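Local coordinates for protein M32 carboxypeptidase (Chitinophagaceae bacterium, PDB 7A03) that probably removes amino acids one at a time from the C-terminal ends of peptides, as a metal-dependent carboxypeptidase of the M32 (Taq) family, at residues 357-362 with 425-430; 178-183 with 484-489. All coordinates share one frame; numbering follows the deposited sequence.

From the N terminus, the chain first reaches 178-183 on helix 170-192, then 357-362 near the start of helix 358-374, 425-430 on helix 420-439, and finally 484-489, which leads into helix 486-497. Contact 2 joins the first and last of these and closes a loop of 300 residues; contact 1, between the middle two, closes a loop of 62 residues that falls wholly within the larger one. Their centres lie about 9 Å apart, and the helices meet round a cluster of rings: F427 of contact 1 meets F486 and F489 edge-to-face, and V180 of helix 170-192 packs against the cluster, its CG2 3.7 Å from F427 CZ.

Contact 1 of 2, residues 357-362 with 425-430; sequences TYHFHI and GSFYAA
H359 and S426 mark the nearest approach of two helical segments whose backbones stay well apart, their CA atoms 9.0 Å from each other, which leaves side chains to bridge the gap. H359 reaches across from helix 358-374, in the interior of an M32 peptidase fold built mainly of helices, and meets two neighbouring residues of helix 420-439 in different ways. F427 comes from the opposite direction and puts the end of its ring over one face of the imidazole, with CE1 3.6 Å above the imidazole plane and over its centre. The two rings are oblique, their planes at 46° and their centroids 4.7 Å apart. S426 instead lies at the imidazole edge, its OG in the ring plane and 3.3 Å from H359 CE1. With OG anti to the carbonyl carbon (chi1 -64°), the serine hydroxyl also reaches a water, 2.7 Å from S426 OG, that sits 2.9 Å from H359 NE2 and joins the two residues. The other imidazole nitrogen, ND1, is hydrogen-bonded to S423 OG, one turn before F427, and F489 meets the histidine ring edge-to-face. Both nitrogens of this buried imidazole thus have polar partners, and the bonds at ND1 and NE2, with the F427 ring over one face, together restrict its rotation about CB-CG.

Contact 2 of 2, residues 178-183 with 484-489; sequences TEVKTA and LQFSYF
F486, at the lead-in to helix 486-497, packs its ring against E179, V180 and A183 of helix 170-192 in a helix-to-helix contact of the largely helical M32 peptidase fold. The chain enters from L484, whose side chain rests on I176 of the same helix 170-192 and on L424 and Q431 of helix 420-439. At Q485 the backbone N is hydrogen-bonded to Q431 OE1, a further tie to that third helix. F486 then makes the main contact, its CA 7.1 Å from that of E179. With CG anti to the backbone N (chi1 174°), its ring projects toward the 178-183 backbone, and the backbone N and CA of V180 lie over one face. V180 crosses the phenylalanine side chain at about a right angle and brings CG2 to 3.7 Å from F486 CE1. A183 comes instead to the ring edge, near its plane, where its CB is 3.8 Å from F486 CE2. E179 slides past in the opposite direction: its CB touches F486 CD2 obliquely, while the extended chain beyond CG carries OE1 to 3.5 Å from F486 CB, with carboxylate and ring planes 21° apart. The apolar contact thus has a polar margin beside the F486 backbone, where one water accepts from F486 N at 2.9 Å and donates to E179 OE1 in a short bond of 2.5 Å.

Contact 1 of 2, residues 357-362 with 425-430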
loop_
_atom_site.group_PDB
_atom_site.type_symbol
_atom_site.label_atom_id
_atom_site.label_comp_id
_atom_site.label_asym_id
_atom_site.label_seq_id
_atom_site.Cartn_x
_atom_site.Cartn_y
_atom_site.Cartn_z
ATOM N N THR A 357 9.298 -13.271 3.727
ATOM C CA THR A 357 10.541 -12.527 3.570
ATOM C C THR A 357 10.300 -11.056 3.249
ATOM O O THR A 357 11.173 -10.233 3.542
ATOM C CB THR A 357 11.419 -13.167 2.490
ATOM O OG1 THR A 357 10.728 -13.121 1.235
ATOM C CG2 THR A 357 11.763 -14.600 2.855
ATOM N N TYR A 358 9.138 -10.714 2.671
ATOM C CA TYR A 358 8.820 -9.316 2.367
ATOM C C TYR A 358 9.140 -8.397 3.541
ATOM O O TYR A 358 9.695 -7.300 3.363
ATOM C CB TYR A 358 7.329 -9.189 2.023
ATOM C CG TYR A 358 6.935 -7.833 1.461
ATOM C CD1 TYR A 358 6.585 -6.780 2.308
ATOM C CD2 TYR A 358 6.914 -7.612 0.093
ATOM C CE1 TYR A 358 6.245 -5.542 1.807
ATOM C CE2 TYR A 358 6.565 -6.380 -0.425
ATOM C CZ TYR A 358 6.226 -5.353 0.436
ATOM O OH TYR A 358 5.877 -4.115 -0.064
ATOM N N HIS A 359 8.812 -8.838 4.756
ATOM C CA HIS A 359 8.919 -7.954 5.904
ATOM C C HIS A 359 10.359 -7.703 6.320
ATOM O O HIS A 359 10.652 -6.638 6.873
ATOM C CB HIS A 359 7.980 -8.437 7.004
ATOM C CG HIS A 359 6.593 -8.638 6.486
ATOM N ND1 HIS A 359 5.790 -7.576 6.116
ATOM C CD2 HIS A 359 5.906 -9.761 6.167
ATOM C CE1 HIS A 359 4.653 -8.039 5.625
ATOM N NE2 HIS A 359 4.693 -9.361 5.650
ATOM N N PHE A 360 11.284 -8.599 5.965
ATOM C CA PHE A 360 12.687 -8.256 6.165
ATOM C C PHE A 360 13.109 -7.120 5.243
ATOM O O PHE A 360 13.797 -6.184 5.682
ATOM C CB PHE A 360 13.572 -9.484 6.012
ATOM C CG PHE A 360 13.443 -10.446 7.158
ATOM C CD1 PHE A 360 12.424 -11.386 7.176
ATOM C CD2 PHE A 360 14.292 -10.362 8.247
ATOM C CE1 PHE A 360 12.287 -12.256 8.249
ATOM C CE2 PHE A 360 14.158 -11.223 9.311
ATOM C CZ PHE A 360 13.158 -12.164 9.312
ATOM N N HIS A 361 12.657 -7.159 3.983
ATOM C CA HIS A 361 12.899 -6.035 3.079
ATOM C C HIS A 361 12.429 -4.738 3.729
ATOM O O HIS A 361 13.168 -3.740 3.783
ATOM C CB HIS A 361 12.168 -6.259 1.752
ATOM C CG HIS A 361 12.676 -7.421 0.948
ATOM N ND1 HIS A 361 13.693 -7.309 0.015
ATOM C CD2 HIS A 361 12.269 -8.711 0.903
ATOM C CE1 HIS A 361 13.909 -8.489 -0.540
ATOM N NE2 HIS A 361 13.059 -9.357 -0.019
ATOM N N ILE A 362 11.231 -4.768 4.324
ATOM C CA ILE A 362 10.721 -3.525 4.890
ATOM C C ILE A 362 11.553 -3.151 6.097
ATOM O O ILE A 362 11.917 -1.978 6.288
ATOM C CB ILE A 362 9.224 -3.645 5.224
ATOM C CG1 ILE A 362 8.403 -3.918 3.964
ATOM C CG2 ILE A 362 8.714 -2.391 5.920
ATOM C CD1 ILE A 362 8.362 -2.748 2.981
ATOM N N GLY A 425 0.217 -2.829 6.702
ATOM C CA GLY A 425 -0.942 -3.330 5.994
ATOM C C GLY A 425 -1.077 -4.824 6.183
ATOM O O GLY A 425 -2.138 -5.324 6.577
ATOM N N SER A 426 0.032 -5.547 5.983
ATOM C CA SER A 426 -0.022 -7.003 6.103
ATOM C C SER A 426 -0.441 -7.419 7.502
ATOM O O SER A 426 -1.237 -8.363 7.679
ATOM C CB SER A 426 1.350 -7.582 5.762
ATOM O OG SER A 426 1.704 -7.319 4.413
ATOM N N PHE A 427 0.069 -6.712 8.518
ATOM C CA PHE A 427 -0.198 -7.155 9.876
ATOM C C PHE A 427 -1.630 -6.821 10.258
ATOM O O PHE A 427 -2.324 -7.648 10.875
ATOM C CB PHE A 427 0.844 -6.588 10.847
ATOM C CG PHE A 427 2.269 -6.892 10.447
ATOM C CD1 PHE A 427 2.572 -7.989 9.650
ATOM C CD2 PHE A 427 3.309 -6.063 10.852
ATOM C CE1 PHE A 427 3.886 -8.258 9.259
ATOM C CE2 PHE A 427 4.626 -6.333 10.467
ATOM C CZ PHE A 427 4.912 -7.428 9.671
ATOM N N TYR A 428 -2.132 -5.668 9.782
ATOM C CA TYR A 428 -3.542 -5.372 10.005
ATOM C C TYR A 428 -4.405 -6.392 9.287
ATOM O O TYR A 428 -5.425 -6.849 9.831
ATOM C CB TYR A 428 -3.907 -3.970 9.510
ATOM C CG TYR A 428 -3.509 -2.802 10.390
ATOM C CD1 TYR A 428 -3.954 -2.702 11.693
ATOM C CD2 TYR A 428 -2.717 -1.782 9.884
ATOM C CE1 TYR A 428 -3.604 -1.608 12.482
ATOM C CE2 TYR A 428 -2.357 -0.700 10.660
ATOM C CZ TYR A 428 -2.806 -0.619 11.948
ATOM O OH TYR A 428 -2.447 0.459 12.732
ATOM N N ALA A 429 -3.974 -6.818 8.089
ATOM C CA ALA A 429 -4.799 -7.760 7.349
ATOM C C ALA A 429 -4.993 -9.031 8.156
ATOM O O ALA A 429 -6.130 -9.518 8.308
ATOM C CB ALA A 429 -4.178 -8.043 5.979
ATOM N N ALA A 430 -3.909 -9.512 8.783
ATOM C CA ALA A 430 -4.015 -10.758 9.523
ATOM C C ALA A 430 -4.888 -10.567 10.749
ATOM O O ALA A 430 -5.778 -11.394 11.030
ATOM C CB ALA A 430 -2.617 -11.241 9.917
HETATM O O HOH W 1 2.514 -9.760 3.718
#

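Contact 2 of 2, residues 178-183 with 484-489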
loop_
_atom_site.group_PDB
_atom_site.type_symbol
_atom_site.label_atom_id
_atom_site.label_comp_id
_atom_site.label_asym_id
_atom_site.label_seq_id
_atom_site.Cartn_x
_atom_site.Cartn_y
_atom_site.Cartn_z
ATOM N N THR A 178 11.253 -5.802 15.815
ATOM C CA THR A 178 11.946 -6.771 16.648
ATOM C C THR A 178 11.181 -8.083 16.678
ATOM O O THR A 178 11.784 -9.163 16.627
ATOM C CB THR A 178 12.124 -6.198 18.056
ATOM O OG1 THR A 178 12.986 -5.054 17.996
ATOM C CG2 THR A 178 12.734 -7.242 19.002
ATOM N N GLU A 179 9.845 -8.010 16.729
ATOM C CA GLU A 179 9.057 -9.236 16.637
ATOM C C GLU A 179 9.207 -9.901 15.271
ATOM O O GLU A 179 9.331 -11.127 15.182
ATOM C CB GLU A 179 7.593 -8.946 16.973
ATOM C CG GLU A 179 7.344 -8.778 18.463
ATOM C CD GLU A 179 6.147 -7.898 18.795
ATOM O OE1 GLU A 179 5.541 -7.314 17.870
ATOM O OE2 GLU A 179 5.799 -7.803 19.992
ATOM N N VAL A 180 9.185 -9.113 14.195
ATOM C CA VAL A 180 9.441 -9.664 12.864
ATOM C C VAL A 180 10.742 -10.456 12.863
ATOM O O VAL A 180 10.781 -11.623 12.448
ATOM C CB VAL A 180 9.445 -8.552 11.795
ATOM C CG1 VAL A 180 10.069 -9.058 10.504
ATOM C CG2 VAL A 180 8.039 -8.039 11.541
ATOM N N LYS A 181 11.823 -9.845 13.350
ATOM C CA LYS A 181 13.109 -10.535 13.371
ATOM C C LYS A 181 13.019 -11.809 14.201
ATOM O O LYS A 181 13.256 -12.918 13.696
ATOM C CB LYS A 181 14.207 -9.613 13.909
ATOM C CG LYS A 181 15.614 -10.206 13.846
ATOM C CD LYS A 181 15.959 -10.995 15.110
ATOM C CE LYS A 181 16.917 -12.139 14.817
ATOM N NZ LYS A 181 17.516 -12.663 16.068
ATOM N N THR A 182 12.617 -11.672 15.466
ATOM C CA THR A 182 12.776 -12.779 16.404
ATOM C C THR A 182 11.808 -13.913 16.114
ATOM O O THR A 182 12.076 -15.048 16.506
ATOM C CB THR A 182 12.564 -12.313 17.856
ATOM O OG1 THR A 182 11.261 -11.762 18.010
ATOM C CG2 THR A 182 13.597 -11.252 18.239
ATOM N N ALA A 183 10.703 -13.645 15.418
ATOM C CA ALA A 183 9.723 -14.681 15.141
ATOM C C ALA A 183 9.830 -15.231 13.726
ATOM O O ALA A 183 9.702 -16.440 13.531
ATOM C CB ALA A 183 8.306 -14.147 15.374
ATOM N N LEU A 484 -2.747 -2.954 17.194
ATOM C CA LEU A 484 -2.048 -3.803 16.236
ATOM C C LEU A 484 -1.044 -4.696 16.953
ATOM O O LEU A 484 -0.161 -4.211 17.668
ATOM C CB LEU A 484 -1.348 -2.952 15.176
ATOM C CG LEU A 484 -0.520 -3.763 14.169
ATOM C CD1 LEU A 484 -1.379 -4.828 13.485
ATOM C CD2 LEU A 484 0.165 -2.860 13.149
ATOM N N GLN A 485 -1.189 -6.002 16.759
ATOM C CA GLN A 485 -0.328 -6.998 17.385
ATOM C C GLN A 485 0.185 -7.931 16.305
ATOM O O GLN A 485 -0.610 -8.611 15.643
ATOM C CB GLN A 485 -1.087 -7.770 18.467
ATOM C CG GLN A 485 -1.445 -6.876 19.637
ATOM C CD GLN A 485 -2.341 -7.541 20.652
ATOM O OE1 GLN A 485 -3.120 -8.438 20.336
ATOM N NE2 GLN A 485 -2.242 -7.091 21.899
ATOM N N PHE A 486 1.514 -7.955 16.131
ATOM C CA PHE A 486 2.149 -8.840 15.167
ATOM C C PHE A 486 1.789 -10.306 15.395
ATOM O O PHE A 486 1.855 -11.105 14.454
ATOM C CB PHE A 486 3.671 -8.649 15.223
ATOM C CG PHE A 486 4.430 -9.620 14.377
ATOM C CD1 PHE A 486 4.514 -9.437 13.002
ATOM C CD2 PHE A 486 5.030 -10.736 14.941
ATOM C CE1 PHE A 486 5.189 -10.334 12.206
ATOM C CE2 PHE A 486 5.707 -11.638 14.139
ATOM C CZ PHE A 486 5.796 -11.434 12.774
ATOM N N SER A 487 1.424 -10.679 16.626
ATOM C CA SER A 487 1.099 -12.072 16.926
ATOM C C SER A 487 0.051 -12.648 15.971
ATOM O O SER A 487 0.089 -13.839 15.628
ATOM C CB SER A 487 0.632 -12.191 18.374
ATOM O OG SER A 487 -0.510 -11.387 18.610
ATOM N N TYR A 488 -0.907 -11.826 15.541
ATOM C CA TYR A 488 -1.922 -12.325 14.620
ATOM C C TYR A 488 -1.296 -12.792 13.310
ATOM O O TYR A 488 -1.611 -13.887 12.802
ATOM C CB TYR A 488 -2.950 -11.230 14.350
ATOM C CG TYR A 488 -3.929 -10.942 15.470
ATOM C CD1 TYR A 488 -3.653 -9.985 16.429
ATOM C CD2 TYR A 488 -5.150 -11.604 15.534
ATOM C CE1 TYR A 488 -4.562 -9.703 17.433
ATOM C CE2 TYR A 488 -6.070 -11.329 16.533
ATOM C CZ TYR A 488 -5.768 -10.377 17.476
ATOM O OH TYR A 488 -6.680 -10.094 18.464
ATOM N N PHE A 489 -0.422 -11.953 12.730
ATOM C CA PHE A 489 0.279 -12.354 11.519
ATOM C C PHE A 489 1.117 -13.599 11.776
ATOM O O PHE A 489 1.162 -14.504 10.936
ATOM C CB PHE A 489 1.169 -11.228 11.002
ATOM C CG PHE A 489 1.836 -11.551 9.707
ATOM C CD1 PHE A 489 1.187 -11.324 8.495
ATOM C CD2 PHE A 489 3.101 -12.097 9.687
ATOM C CE1 PHE A 489 1.805 -11.643 7.290
ATOM C CE2 PHE A 489 3.722 -12.420 8.480
ATOM C CZ PHE A 489 3.070 -12.184 7.282
HETATM O O HOH W 2 3.212 -6.515 17.921
#